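Local coordinates for glycoside Hydrolase (Bacteroides uniformis, PDB 5TA0), which probably hydrolyses agarose chains as a family 86 glycoside hydrolase of a gut bacterium, and here holds the agarose fragment neoagarooctaose, at residues L29-K34 and L461-T466; N94-P99 and P107-R112; T303-E308 and V632-M637; I307-M312 and K529-D534; A438-K443 and R517-N522. All coordinates share one frame; numbering follows the deposited sequence. Where two conformers were deposited one is given.

In the fold
Four of the five contacts involve the beta-rich part of the chain; interaction 2 stands apart on the helical side, its centre about 61 Å from that of interaction 1. Interactions 1 and 5 have centres about 10 Å apart and share a sheet, joined by Asn32 to Asn522. Interactions 3 and 4 are closer, about 7 Å between centres: both use helix 298-315 against the neighbouring strands 631-642 and 523-538, and Asp305 is salt-bridged to Lys529 across them. The two pairs lie roughly 31 to 34 Å apart between centres. The neoagarooctaose pocket draws its residues from between 52 and 387, the barrel part; in interaction 3 the Met306 side chain is about 9 Å from a calcium ion.

Interaction 1: residues L29-K34 and L461-T466; sequences LNLNVK and LSVNGT. With SO4 (sulfate ion), chain D.
Leu29 and Val463 lie side by side and point the same way, Leu29 CD2 being 4.0 Å from Val463 CG1, while Asn30 and Asn464 run alongside each other on the other face of the sheet with amide planes nearly coplanar (25° apart). Branched apolar residues suit the first face, where Tyr513 adjoins both; on the second, Asn30 ND2 is hydrogen-bonded to Gln28 and Glu426. Leu31 comes in across Val463, its CD2 3.6 Å from Val463 CG1. With CG set between the backbone N and the carbonyl carbon (chi1 47°), its other methyl, CD1, is brought within 4.0 Å of Thr466 CG2. Backbone bonds fix the alignment: Leu29 N to Ser462 O at 2.9 Å, Asn464 N to Leu29 O at 2.8 Å and Leu31 N to Asn464 O at 3.1 Å. Glycine fits at 465 because phi is positive and Asn32 OD1 stands 3.3 Å from Gly465 CA; Asn32 ND2 itself binds Asn522. From Asn30 to Val33 the chain makes a type I turn and leaves this sheet. The pairing is a parallel beta ladder, placing the N-terminal strand 25-30 between strands 457-464 and 423-429 of the beta-sandwich domain.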
# COMPACT_ATOMS: atom_id res chain seq x y z
N LEU A 29 -19.44 14.89 -7.76
CA LEU A 29 -18.14 15.36 -8.21
C LEU A 29 -18.20 16.88 -8.23
O LEU A 29 -18.97 17.45 -9.03
CB LEU A 29 -17.86 14.84 -9.62
CG LEU A 29 -16.70 15.39 -10.45
CD1 LEU A 29 -15.40 15.31 -9.71
CD2 LEU A 29 -16.57 14.65 -11.77
N ASN A 30 -17.45 17.54 -7.37
CA ASN A 30 -17.37 19.00 -7.36
C ASN A 30 -16.06 19.41 -8.04
O ASN A 30 -15.04 19.65 -7.37
CB ASN A 30 -17.50 19.55 -5.94
CG ASN A 30 -18.86 19.26 -5.33
OD1 ASN A 30 -19.88 19.46 -5.97
ND2 ASN A 30 -18.88 18.73 -4.12
N LEU A 31 -16.08 19.48 -9.37
CA LEU A 31 -14.83 19.54 -10.15
C LEU A 31 -14.13 20.91 -10.14
O LEU A 31 -13.04 21.02 -10.67
CB LEU A 31 -14.98 18.95 -11.57
CG LEU A 31 -16.20 19.38 -12.40
CD1 LEU A 31 -16.27 20.90 -12.55
CD2 LEU A 31 -16.23 18.74 -13.78
N ASN A 32 -14.75 21.91 -9.52
CA ASN A 32 -14.10 23.21 -9.30
C ASN A 32 -13.46 23.37 -7.92
O ASN A 32 -12.88 24.42 -7.64
CB ASN A 32 -15.12 24.34 -9.50
CG ASN A 32 -16.20 24.33 -8.43
OD1 ASN A 32 -16.83 23.30 -8.17
ND2 ASN A 32 -16.43 25.48 -7.81
N VAL A 33 -13.53 22.33 -7.09
CA VAL A 33 -13.06 22.38 -5.69
C VAL A 33 -11.83 21.49 -5.53
O VAL A 33 -11.97 20.26 -5.52
CB VAL A 33 -14.16 21.96 -4.69
CG1 VAL A 33 -13.68 22.09 -3.25
CG2 VAL A 33 -15.43 22.78 -4.94
N LYS A 34 -10.66 22.10 -5.44
CA LYS A 34 -9.43 21.36 -5.20
C LYS A 34 -9.49 20.66 -3.85
O LYS A 34 -9.94 21.25 -2.87
CB LYS A 34 -8.24 22.31 -5.23
CG LYS A 34 -6.87 21.64 -5.19
CD LYS A 34 -5.76 22.61 -5.56
CE LYS A 34 -5.62 23.74 -4.58
NZ LYS A 34 -4.68 24.76 -5.14
N LEU A 461 -25.34 9.93 -10.26
CA LEU A 461 -24.17 10.80 -10.43
C LEU A 461 -24.55 12.26 -10.62
O LEU A 461 -25.41 12.56 -11.46
CB LEU A 461 -23.33 10.37 -11.65
CG LEU A 461 -22.72 8.95 -11.62
CD1 LEU A 461 -23.73 7.85 -11.85
CD2 LEU A 461 -21.62 8.85 -12.67
N SER A 462 -23.90 13.15 -9.87
CA SER A 462 -24.02 14.60 -10.06
C SER A 462 -22.65 15.21 -10.29
O SER A 462 -21.72 14.92 -9.55
CB SER A 462 -24.68 15.25 -8.85
OG SER A 462 -26.00 14.76 -8.67
N VAL A 463 -22.51 16.03 -11.33
CA VAL A 463 -21.27 16.73 -11.63
C VAL A 463 -21.53 18.21 -11.48
O VAL A 463 -22.36 18.76 -12.22
CB VAL A 463 -20.72 16.40 -13.03
CG1 VAL A 463 -19.39 17.11 -13.26
CG2 VAL A 463 -20.57 14.89 -13.21
N ASN A 464 -20.89 18.83 -10.50
CA ASN A 464 -21.14 20.23 -10.14
C ASN A 464 -19.90 21.05 -10.38
O ASN A 464 -18.77 20.53 -10.37
CB ASN A 464 -21.51 20.36 -8.66
CG ASN A 464 -22.65 19.45 -8.25
OD1 ASN A 464 -22.55 18.69 -7.28
ND2 ASN A 464 -23.75 19.53 -8.98
N GLY A 465 -20.10 22.35 -10.58
CA GLY A 465 -19.00 23.29 -10.64
C GLY A 465 -18.62 23.81 -12.00
O GLY A 465 -17.66 24.57 -12.11
N THR A 466 -19.33 23.37 -13.04
CA THR A 466 -19.17 23.96 -14.37
C THR A 466 -20.53 24.21 -15.00
O THR A 466 -21.48 23.48 -14.75
CB THR A 466 -18.32 23.08 -15.30
OG1 THR A 466 -18.20 23.72 -16.57
CG2 THR A 466 -18.93 21.69 -15.47
S SO4 D . -4.83 27.19 -2.17
O1 SO4 D . -4.35 28.47 -2.73
O2 SO4 D . -5.99 27.42 -1.31
O3 SO4 D . -5.30 26.36 -3.28
O4 SO4 D . -3.70 26.62 -1.46

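Interaction 2: residues N94-P99 and P107-R112; sequences NVKEDP and PDDLAR
Asp109, on the first turn of helix 107-123, reaches across to Lys96 and the backbone before it. Its CB sits 4.0 Å from Val95 CG2. CG lies anti to the backbone N (chi1 -163°), which carries the carboxylate out to the loop, and the aliphatic part of Lys96 crosses it at about a right angle. At the tip the two oxygens divide the work. OD2 accepts the backbone N-H of Lys96, with Lys96 N to Asp109 OD2 at 2.9 Å and 164° at the hydrogen; the donor comes from the anti side, 25° out of the carboxylate plane. A water also donates to OD2 and to Asn94 O, tying in the end of the preceding helix. OD1 is gripped side-on by Arg112, NH2 at 2.8 Å and NE at 3.0 Å from Asp109 OD1, in one of its two deposited conformers. An aspartate suits this place: its oxygens, two bonds beyond CB, can serve both Lys96 N and Arg112, three residues along the helix. Beside it Val95 CG2 packs 3.9 Å from Leu110 CB, and Asp98 OD2, which has Arg101 as salt-bridge partner, lies 3.5 Å from Pro107 CD; a proline is at home in a helix's first turn, where its missing N-H costs nothing. The contact folds the loop that follows helix 86-94 onto the start of helix 107-123, whose Pro107 and Leu110 also touch helix 170-183.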
# COMPACT_ATOMS: atom_id res chain seq x y z
N ASN A 94 26.98 -15.59 -3.01
CA ASN A 94 28.20 -16.00 -3.71
C ASN A 94 29.45 -15.26 -3.34
O ASN A 94 30.52 -15.70 -3.75
CB ASN A 94 27.98 -15.89 -5.23
CG ASN A 94 26.96 -16.89 -5.72
OD1 ASN A 94 25.75 -16.61 -5.82
ND2 ASN A 94 27.42 -18.08 -5.95
N VAL A 95 29.38 -14.17 -2.59
CA VAL A 95 30.58 -13.40 -2.25
C VAL A 95 31.48 -14.16 -1.28
O VAL A 95 31.02 -14.83 -0.35
CB VAL A 95 30.18 -11.99 -1.77
CG1 VAL A 95 29.50 -12.01 -0.39
CG2 VAL A 95 31.38 -11.05 -1.78
N LYS A 96 32.79 -14.02 -1.47
CA LYS A 96 33.73 -14.66 -0.60
C LYS A 96 33.78 -13.93 0.75
O LYS A 96 33.39 -12.76 0.86
CB LYS A 96 35.11 -14.72 -1.25
CG LYS A 96 35.13 -15.74 -2.38
CD LYS A 96 36.33 -15.59 -3.31
CE LYS A 96 37.63 -16.01 -2.64
NZ LYS A 96 37.79 -17.44 -2.27
N GLU A 97 34.26 -14.66 1.76
CA GLU A 97 34.42 -14.15 3.11
C GLU A 97 35.70 -13.37 3.26
O GLU A 97 36.74 -13.74 2.69
CB GLU A 97 34.42 -15.33 4.08
CG GLU A 97 34.25 -14.97 5.55
CD GLU A 97 34.25 -16.15 6.47
OE1 GLU A 97 34.80 -17.20 6.10
OE2 GLU A 97 33.68 -16.05 7.57
N ASP A 98 35.67 -12.32 4.07
CA ASP A 98 36.86 -11.54 4.37
C ASP A 98 37.85 -12.42 5.15
O ASP A 98 37.55 -12.83 6.26
CB ASP A 98 36.45 -10.31 5.22
CG ASP A 98 37.57 -9.29 5.41
OD1 ASP A 98 38.76 -9.67 5.28
OD2 ASP A 98 37.24 -8.10 5.70
N PRO A 99 39.06 -12.67 4.62
CA PRO A 99 40.00 -13.50 5.38
C PRO A 99 40.47 -12.87 6.69
O PRO A 99 40.98 -13.60 7.54
CB PRO A 99 41.17 -13.68 4.40
CG PRO A 99 41.10 -12.50 3.51
CD PRO A 99 39.64 -12.18 3.35
N PRO A 107 35.55 -7.28 1.24
CA PRO A 107 35.29 -6.06 0.46
C PRO A 107 35.76 -6.12 -0.97
O PRO A 107 35.08 -5.59 -1.86
CB PRO A 107 36.01 -4.98 1.27
CG PRO A 107 36.00 -5.48 2.67
CD PRO A 107 36.15 -6.97 2.55
N ASP A 108 36.88 -6.77 -1.24
CA ASP A 108 37.39 -6.85 -2.62
C ASP A 108 36.51 -7.71 -3.50
O ASP A 108 36.18 -7.33 -4.62
CB ASP A 108 38.81 -7.42 -2.64
CG ASP A 108 39.83 -6.50 -2.04
OD1 ASP A 108 39.75 -5.26 -2.21
OD2 ASP A 108 40.76 -7.02 -1.39
N ASP A 109 36.12 -8.89 -3.03
CA ASP A 109 35.27 -9.75 -3.83
C ASP A 109 33.89 -9.13 -4.02
O ASP A 109 33.29 -9.22 -5.10
CB ASP A 109 35.12 -11.14 -3.23
CG ASP A 109 34.60 -12.12 -4.24
OD1 ASP A 109 35.18 -12.21 -5.37
OD2 ASP A 109 33.63 -12.84 -3.96
N LEU A 110 33.39 -8.46 -3.00
CA LEU A 110 32.12 -7.74 -3.14
C LEU A 110 32.20 -6.66 -4.20
O LEU A 110 31.33 -6.55 -5.06
CB LEU A 110 31.71 -7.17 -1.79
CG LEU A 110 30.36 -6.47 -1.71
CD1 LEU A 110 29.21 -7.32 -2.25
CD2 LEU A 110 30.09 -6.12 -0.26
N ALA A 111 33.27 -5.87 -4.17
CA ALA A 111 33.47 -4.86 -5.22
C ALA A 111 33.54 -5.50 -6.61
O ALA A 111 32.97 -4.96 -7.57
CB ALA A 111 34.71 -4.03 -4.94
N ARG A 112 34.20 -6.65 -6.72
CA ARG A 112 34.34 -7.34 -8.01
C ARG A 112 33.00 -7.84 -8.55
O ARG A 112 32.68 -7.63 -9.73
CB ARG A 112 35.32 -8.50 -7.88
CG ARG A 112 35.68 -9.16 -9.20
CD ARG A 112 36.49 -10.44 -9.00
NE ARG A 112 35.82 -11.45 -8.18
CZ ARG A 112 34.97 -12.37 -8.64
NH1 ARG A 112 34.65 -12.39 -9.93
NH2 ARG A 112 34.43 -13.26 -7.81
O HOH W 1 32.60 -14.90 -5.35

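Interaction 3: residues T303-E308 and V632-M637; sequences TMDMIE and VSTVTM
Helix 303-308 crosses strand 632-637 nearly at right angles, 77° between their directions with axes 8.1 Å apart, and comes nearest where Met306 meets Thr634. This is helix-on-sheet packing between domains: helix 298-315 flanks the parallel strands of the barrel, and strand 631-642 belongs to a largely C-terminal five-stranded sheet. Thr634 makes the closest approach to the helix backbone. Its OG1 sits between the backbone N and the carbonyl carbon (chi1 59°), which turns the methyl toward the helix, and CG2 is 3.7 Å from Met306 CA. Such a small branched residue allows the close approach while keeping a hydroxyl to spend on polar neighbours. The long unbranched Met306 runs extended along the strand, placing SD 4.0 Å from Ser633 CB. Asp305 points at the strand with a heavily engaged carboxylate: OD1 forms salt bridges with Lys529 and Arg360, and OD2 with Arg563. Three positive groups around one buried acid would be expected to favour its ionised form. Between Asp305 and the two threonines sits one bridging water, which donates to Asp305 OD2 at 2.7 Å and accepts from Thr634 OG1 at 2.7 Å and from Thr636 OG1 at 3.0 Å.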
# COMPACT_ATOMS: atom_id res chain seq x y z
N THR A 303 -5.48 -0.36 10.92
CA THR A 303 -4.06 -0.66 10.93
C THR A 303 -3.24 0.61 10.73
O THR A 303 -2.34 0.93 11.50
CB THR A 303 -3.74 -1.67 9.81
OG1 THR A 303 -4.59 -2.82 9.96
CG2 THR A 303 -2.30 -2.09 9.83
N MET A 304 -3.56 1.33 9.67
CA MET A 304 -2.78 2.54 9.32
C MET A 304 -2.95 3.67 10.34
O MET A 304 -1.97 4.30 10.72
CB MET A 304 -3.11 2.99 7.91
CG MET A 304 -2.67 2.01 6.85
SD MET A 304 -2.88 2.56 5.15
CE MET A 304 -4.63 2.44 5.01
N ASP A 305 -4.17 3.85 10.84
CA ASP A 305 -4.39 4.83 11.92
C ASP A 305 -3.59 4.52 13.18
O ASP A 305 -3.12 5.45 13.85
CB ASP A 305 -5.89 4.95 12.29
CG ASP A 305 -6.69 5.85 11.33
OD1 ASP A 305 -6.15 6.28 10.29
OD2 ASP A 305 -7.89 6.07 11.62
N MET A 306 -3.42 3.25 13.52
CA MET A 306 -2.70 2.91 14.72
C MET A 306 -1.21 3.20 14.61
O MET A 306 -0.60 3.74 15.52
CB MET A 306 -2.95 1.44 15.07
CG MET A 306 -2.61 1.11 16.49
SD MET A 306 -3.46 -0.38 17.08
CE MET A 306 -3.23 -0.19 18.86
N ILE A 307 -0.63 2.87 13.44
CA ILE A 307 0.77 3.22 13.19
C ILE A 307 0.95 4.75 13.32
O ILE A 307 1.85 5.22 14.02
CB ILE A 307 1.26 2.73 11.82
CG1 ILE A 307 1.29 1.19 11.78
CG2 ILE A 307 2.62 3.28 11.51
CD1 ILE A 307 1.55 0.65 10.38
N GLU A 308 0.08 5.51 12.66
CA GLU A 308 0.20 6.98 12.70
C GLU A 308 0.02 7.53 14.11
O GLU A 308 0.81 8.38 14.54
CB GLU A 308 -0.82 7.62 11.79
CG GLU A 308 -0.57 7.37 10.31
CD GLU A 308 -1.70 7.85 9.41
OE1 GLU A 308 -1.62 7.56 8.18
OE2 GLU A 308 -2.70 8.44 9.89
N VAL A 632 -10.73 0.43 22.41
CA VAL A 632 -10.67 1.53 21.43
C VAL A 632 -9.19 1.69 21.10
O VAL A 632 -8.39 2.06 21.96
CB VAL A 632 -11.23 2.84 22.01
CG1 VAL A 632 -11.14 3.95 20.98
CG2 VAL A 632 -12.67 2.64 22.48
N SER A 633 -8.81 1.35 19.86
CA SER A 633 -7.42 1.42 19.44
C SER A 633 -6.96 2.87 19.24
O SER A 633 -5.94 3.27 19.77
CB SER A 633 -7.17 0.58 18.19
OG SER A 633 -8.08 0.91 17.18
N THR A 634 -7.75 3.63 18.48
CA THR A 634 -7.43 5.03 18.17
C THR A 634 -8.70 5.84 18.03
O THR A 634 -9.74 5.33 17.63
CB THR A 634 -6.62 5.17 16.84
OG1 THR A 634 -7.37 4.63 15.76
CG2 THR A 634 -5.28 4.48 16.93
N VAL A 635 -8.57 7.13 18.34
CA VAL A 635 -9.55 8.14 17.99
C VAL A 635 -8.79 9.26 17.29
O VAL A 635 -7.89 9.86 17.87
CB VAL A 635 -10.31 8.67 19.21
CG1 VAL A 635 -11.29 9.74 18.79
CG2 VAL A 635 -11.03 7.51 19.91
N THR A 636 -9.13 9.46 16.02
CA THR A 636 -8.54 10.55 15.21
C THR A 636 -9.66 11.29 14.51
O THR A 636 -10.81 10.89 14.57
CB THR A 636 -7.48 10.01 14.22
OG1 THR A 636 -8.10 9.15 13.25
CG2 THR A 636 -6.40 9.24 14.96
N MET A 637 -9.33 12.39 13.85
CA MET A 637 -10.38 13.22 13.22
C MET A 637 -9.86 13.86 11.95
O MET A 637 -8.78 14.44 11.94
CB MET A 637 -10.86 14.27 14.20
CG MET A 637 -12.01 15.13 13.68
SD MET A 637 -12.87 16.03 15.00
CE MET A 637 -11.57 17.16 15.49
O HOH W 2 -8.66 6.41 14.23

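Interaction 4: residues I307-M312 and K529-D534; sequences IEQYSM and KYYATD. With EDO (1,2-ethanediol), chain I.
The Tyr531 ring carries Met312 over one face, with CG 3.7 Å above its plane and offset toward the rim; at the edge, in plane, lie Glu308 OE2 and Gln309 OE1. The Glu308 carboxylate stands 81° to the ring and the Gln309 amide 87°. Met312 CG makes a CH-pi contact there and SD an oblique Met-aromatic one, 5.0 Å from the Tyr531 centroid; a flexible apolar chain can offer both. Tyr531 OH donates to Glu308 OE2 at 2.7 Å from well above the carboxylate plane, whereas Lys529 NZ meets Glu308 OE2 on the syn side at 3.1 Å. Lys529 is shared with Asp305. Gln309, bent at chi2 (70°), turns its amide back to the strand and mimics a strand neighbour: OE1 accepts Ala532 N at 3.0 Å, in the carbonyl plane on a lone pair, and NE2 faces Ala532 O, whose position is less certain. Helix 298-315 lies against the middle of strand 523-538 and touches strand 631-642 beside it through Gln309, while Val318 covers Tyr531 and Met312.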
# COMPACT_ATOMS: atom_id res chain seq x y z
N ILE A 307 -0.63 2.87 13.44
CA ILE A 307 0.77 3.22 13.19
C ILE A 307 0.95 4.75 13.32
O ILE A 307 1.85 5.22 14.02
CB ILE A 307 1.26 2.73 11.82
CG1 ILE A 307 1.29 1.19 11.78
CG2 ILE A 307 2.62 3.28 11.51
CD1 ILE A 307 1.55 0.65 10.38
N GLU A 308 0.08 5.51 12.66
CA GLU A 308 0.20 6.98 12.70
C GLU A 308 0.02 7.53 14.11
O GLU A 308 0.81 8.38 14.54
CB GLU A 308 -0.82 7.62 11.79
CG GLU A 308 -0.57 7.37 10.31
CD GLU A 308 -1.70 7.85 9.41
OE1 GLU A 308 -1.62 7.56 8.18
OE2 GLU A 308 -2.70 8.44 9.89
N GLN A 309 -1.02 7.07 14.81
CA GLN A 309 -1.31 7.62 16.13
C GLN A 309 -0.20 7.32 17.14
O GLN A 309 0.18 8.20 17.92
CB GLN A 309 -2.64 7.08 16.66
CG GLN A 309 -2.99 7.45 18.11
CD GLN A 309 -3.32 8.92 18.28
OE1 GLN A 309 -4.42 9.37 17.99
NE2 GLN A 309 -2.36 9.67 18.77
N TYR A 310 0.31 6.08 17.13
CA TYR A 310 1.38 5.75 18.08
C TYR A 310 2.69 6.44 17.69
O TYR A 310 3.45 6.89 18.57
CB TYR A 310 1.54 4.26 18.34
CG TYR A 310 2.50 4.02 19.47
CD1 TYR A 310 3.75 3.46 19.25
CD2 TYR A 310 2.21 4.46 20.74
CE1 TYR A 310 4.67 3.30 20.28
CE2 TYR A 310 3.09 4.30 21.78
CZ TYR A 310 4.32 3.73 21.56
OH TYR A 310 5.22 3.58 22.58
N SER A 311 2.96 6.58 16.39
CA SER A 311 4.09 7.39 15.96
C SER A 311 4.00 8.82 16.49
O SER A 311 4.98 9.37 16.97
CB SER A 311 4.21 7.37 14.44
OG SER A 311 4.42 6.05 13.95
N MET A 312 2.80 9.40 16.41
CA MET A 312 2.64 10.74 17.01
C MET A 312 2.93 10.75 18.50
O MET A 312 3.67 11.59 18.98
CB MET A 312 1.22 11.26 16.75
CG MET A 312 1.03 11.74 15.32
SD MET A 312 1.94 13.23 14.86
CE MET A 312 1.11 14.42 15.91
N LYS A 529 -5.76 16.11 9.18
CA LYS A 529 -6.01 14.99 10.08
C LYS A 529 -5.34 15.25 11.42
O LYS A 529 -4.14 15.60 11.48
CB LYS A 529 -5.50 13.70 9.47
CG LYS A 529 -5.87 12.46 10.23
CD LYS A 529 -5.51 11.24 9.42
CE LYS A 529 -5.91 9.96 10.13
NZ LYS A 529 -5.67 8.82 9.21
N TYR A 530 -6.11 15.08 12.50
CA TYR A 530 -5.66 15.38 13.86
C TYR A 530 -5.69 14.11 14.70
O TYR A 530 -6.57 13.27 14.54
CB TYR A 530 -6.52 16.46 14.48
CG TYR A 530 -6.39 17.81 13.83
CD1 TYR A 530 -5.40 18.70 14.23
CD2 TYR A 530 -7.24 18.20 12.82
CE1 TYR A 530 -5.25 19.94 13.61
CE2 TYR A 530 -7.12 19.46 12.22
CZ TYR A 530 -6.12 20.31 12.60
OH TYR A 530 -6.00 21.56 12.02
N TYR A 531 -4.72 14.01 15.60
CA TYR A 531 -4.55 12.83 16.44
C TYR A 531 -4.89 13.17 17.89
O TYR A 531 -4.81 14.32 18.30
CB TYR A 531 -3.10 12.33 16.31
CG TYR A 531 -2.82 11.92 14.89
CD1 TYR A 531 -3.11 10.65 14.44
CD2 TYR A 531 -2.33 12.85 13.98
CE1 TYR A 531 -2.92 10.29 13.10
CE2 TYR A 531 -2.11 12.50 12.65
CZ TYR A 531 -2.41 11.21 12.23
OH TYR A 531 -2.24 10.87 10.89
N ALA A 532 -5.27 12.16 18.64
CA ALA A 532 -5.57 12.32 20.07
C ALA A 532 -4.29 12.31 20.90
O ALA A 532 -3.20 11.92 20.45
CB ALA A 532 -6.50 11.22 20.53
N THR A 533 -4.42 12.72 22.16
CA THR A 533 -3.29 12.71 23.06
C THR A 533 -2.91 11.32 23.55
O THR A 533 -1.81 11.14 24.04
CB THR A 533 -3.54 13.57 24.31
OG1 THR A 533 -4.66 13.06 25.03
CG2 THR A 533 -3.82 15.04 23.91
N ASP A 534 -3.81 10.35 23.44
CA ASP A 534 -3.57 9.00 23.94
C ASP A 534 -4.30 8.01 23.03
O ASP A 534 -5.01 8.41 22.12
CB ASP A 534 -4.08 8.89 25.39
CG ASP A 534 -3.35 7.86 26.22
OD1 ASP A 534 -2.63 7.00 25.68
OD2 ASP A 534 -3.52 7.93 27.47
C1 EDO I . 1.30 13.29 23.38
O1 EDO I . 0.44 12.42 22.64
C2 EDO I . 0.95 14.72 23.03
O2 EDO I . -0.46 14.91 23.12
O HOH W 3 -6.06 7.67 19.59

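Interaction 5: residues A438-K443 and R517-N522; sequences AYVDGK and RKVKIN. With GOL (glycerol), chain Y.
Val440 and Val519 meet at about a right angle, Val440 CG1 3.8 Å from Val519 CB, and Ile521 comes tip to tip with Val440, its CD1 3.9 Å from Val440 CB. These branched side chains form the tight part of the contact, backed by Val425 and Val445 of the flanking strands. Next to them Gly442 O accepts Val519 N at 3.0 Å, nearly straight at the hydrogen (171°) though the donor stands above the carbonyl plane; a water bridges Gly442 O to Val519 O. Gly442 and Lys443 form the tight turn of the beta hairpin joining strands 434-441 and 444-451 of the sandwich, and the positive phi of Gly442 (65°) favours glycine. On the solvent side the packing slackens. Lys443 rests its CG 4.1 Å from Lys518 CG, long aliphatic stems that suit an exposed edge. A glycerol, probably from the crystallisation liquor, lies among Arg517, Lys518 and Lys443; Lys518 N binds its O1 at 3.3 Å, and Lys443 NZ bonds weakly to its O2 and to Asp516 O.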
# COMPACT_ATOMS: atom_id res chain seq x y z
N ALA A 438 -11.38 11.92 -7.60
CA ALA A 438 -11.39 12.54 -8.92
C ALA A 438 -10.21 13.46 -9.12
O ALA A 438 -9.72 14.07 -8.16
CB ALA A 438 -12.67 13.32 -9.15
N TYR A 439 -9.76 13.54 -10.37
CA TYR A 439 -8.57 14.31 -10.77
C TYR A 439 -8.84 15.03 -12.08
O TYR A 439 -9.40 14.44 -13.02
CB TYR A 439 -7.31 13.40 -10.85
CG TYR A 439 -7.02 12.74 -9.52
CD1 TYR A 439 -6.19 13.37 -8.60
CD2 TYR A 439 -7.66 11.58 -9.13
CE1 TYR A 439 -5.98 12.84 -7.33
CE2 TYR A 439 -7.46 11.04 -7.87
CZ TYR A 439 -6.62 11.68 -6.97
OH TYR A 439 -6.42 11.20 -5.69
N VAL A 440 -8.42 16.29 -12.14
CA VAL A 440 -8.66 17.17 -13.30
C VAL A 440 -7.34 17.47 -14.00
O VAL A 440 -6.43 18.05 -13.40
CB VAL A 440 -9.26 18.50 -12.84
CG1 VAL A 440 -9.37 19.48 -14.01
CG2 VAL A 440 -10.63 18.30 -12.18
N ASP A 441 -7.22 17.04 -15.24
CA ASP A 441 -6.06 17.28 -16.06
C ASP A 441 -6.47 18.11 -17.26
O ASP A 441 -6.80 17.57 -18.32
CB ASP A 441 -5.45 15.97 -16.56
CG ASP A 441 -4.19 16.18 -17.40
OD1 ASP A 441 -3.45 17.14 -17.14
OD2 ASP A 441 -3.92 15.36 -18.27
N GLY A 442 -6.44 19.42 -17.08
CA GLY A 442 -6.82 20.34 -18.18
C GLY A 442 -8.28 20.21 -18.57
O GLY A 442 -9.15 20.54 -17.79
N LYS A 443 -8.50 19.67 -19.77
CA LYS A 443 -9.84 19.43 -20.30
C LYS A 443 -10.45 18.10 -19.86
O LYS A 443 -11.63 17.84 -20.08
CB LYS A 443 -9.79 19.45 -21.85
CG LYS A 443 -9.15 20.71 -22.41
CD LYS A 443 -9.26 20.84 -23.92
CE LYS A 443 -8.58 22.13 -24.37
NZ LYS A 443 -8.91 22.50 -25.77
N ARG A 517 -13.02 23.11 -23.17
CA ARG A 517 -11.90 23.92 -22.68
C ARG A 517 -11.48 23.44 -21.30
O ARG A 517 -12.19 22.64 -20.67
CB ARG A 517 -12.30 25.39 -22.63
CG ARG A 517 -12.52 25.99 -24.03
CD ARG A 517 -12.73 27.48 -23.97
NE ARG A 517 -11.49 28.19 -23.65
CZ ARG A 517 -11.42 29.44 -23.19
NH1 ARG A 517 -12.51 30.15 -22.94
NH2 ARG A 517 -10.23 29.97 -22.93
N LYS A 518 -10.35 23.94 -20.83
CA LYS A 518 -9.83 23.49 -19.53
C LYS A 518 -10.81 23.80 -18.40
O LYS A 518 -11.45 24.85 -18.37
CB LYS A 518 -8.47 24.12 -19.25
CG LYS A 518 -7.37 23.62 -20.17
CD LYS A 518 -5.99 24.05 -19.71
CE LYS A 518 -4.89 23.28 -20.43
NZ LYS A 518 -3.54 23.63 -19.89
N VAL A 519 -10.95 22.86 -17.47
CA VAL A 519 -11.83 23.01 -16.32
C VAL A 519 -11.23 24.02 -15.34
O VAL A 519 -10.06 23.91 -15.01
CB VAL A 519 -12.03 21.63 -15.63
CG1 VAL A 519 -12.74 21.77 -14.29
CG2 VAL A 519 -12.79 20.72 -16.57
N LYS A 520 -12.05 24.94 -14.86
CA LYS A 520 -11.62 25.98 -13.93
C LYS A 520 -11.78 25.50 -12.50
O LYS A 520 -12.88 25.17 -12.07
CB LYS A 520 -12.45 27.26 -14.15
N ILE A 521 -10.68 25.49 -11.76
CA ILE A 521 -10.68 25.10 -10.35
C ILE A 521 -10.52 26.39 -9.57
O ILE A 521 -9.47 27.01 -9.66
CB ILE A 521 -9.56 24.08 -10.03
CG1 ILE A 521 -9.75 22.81 -10.89
CG2 ILE A 521 -9.55 23.75 -8.54
CD1 ILE A 521 -8.69 21.74 -10.71
N ASN A 522 -11.57 26.78 -8.84
CA ASN A 522 -11.62 28.11 -8.20
C ASN A 522 -11.92 28.11 -6.71
O ASN A 522 -12.11 29.18 -6.14
CB ASN A 522 -12.64 29.00 -8.96
CG ASN A 522 -14.02 28.38 -9.06
OD1 ASN A 522 -14.40 27.47 -8.32
ND2 ASN A 522 -14.80 28.87 -10.03
C1 GOL Y . -7.75 25.97 -23.22
O1 GOL Y . -8.67 26.36 -22.21
C2 GOL Y . -8.18 26.49 -24.58
O2 GOL Y . -7.62 25.69 -25.63
C3 GOL Y . -7.68 27.90 -24.79
O3 GOL Y . -8.15 28.39 -26.05
O HOH W 4 -7.94 22.30 -15.78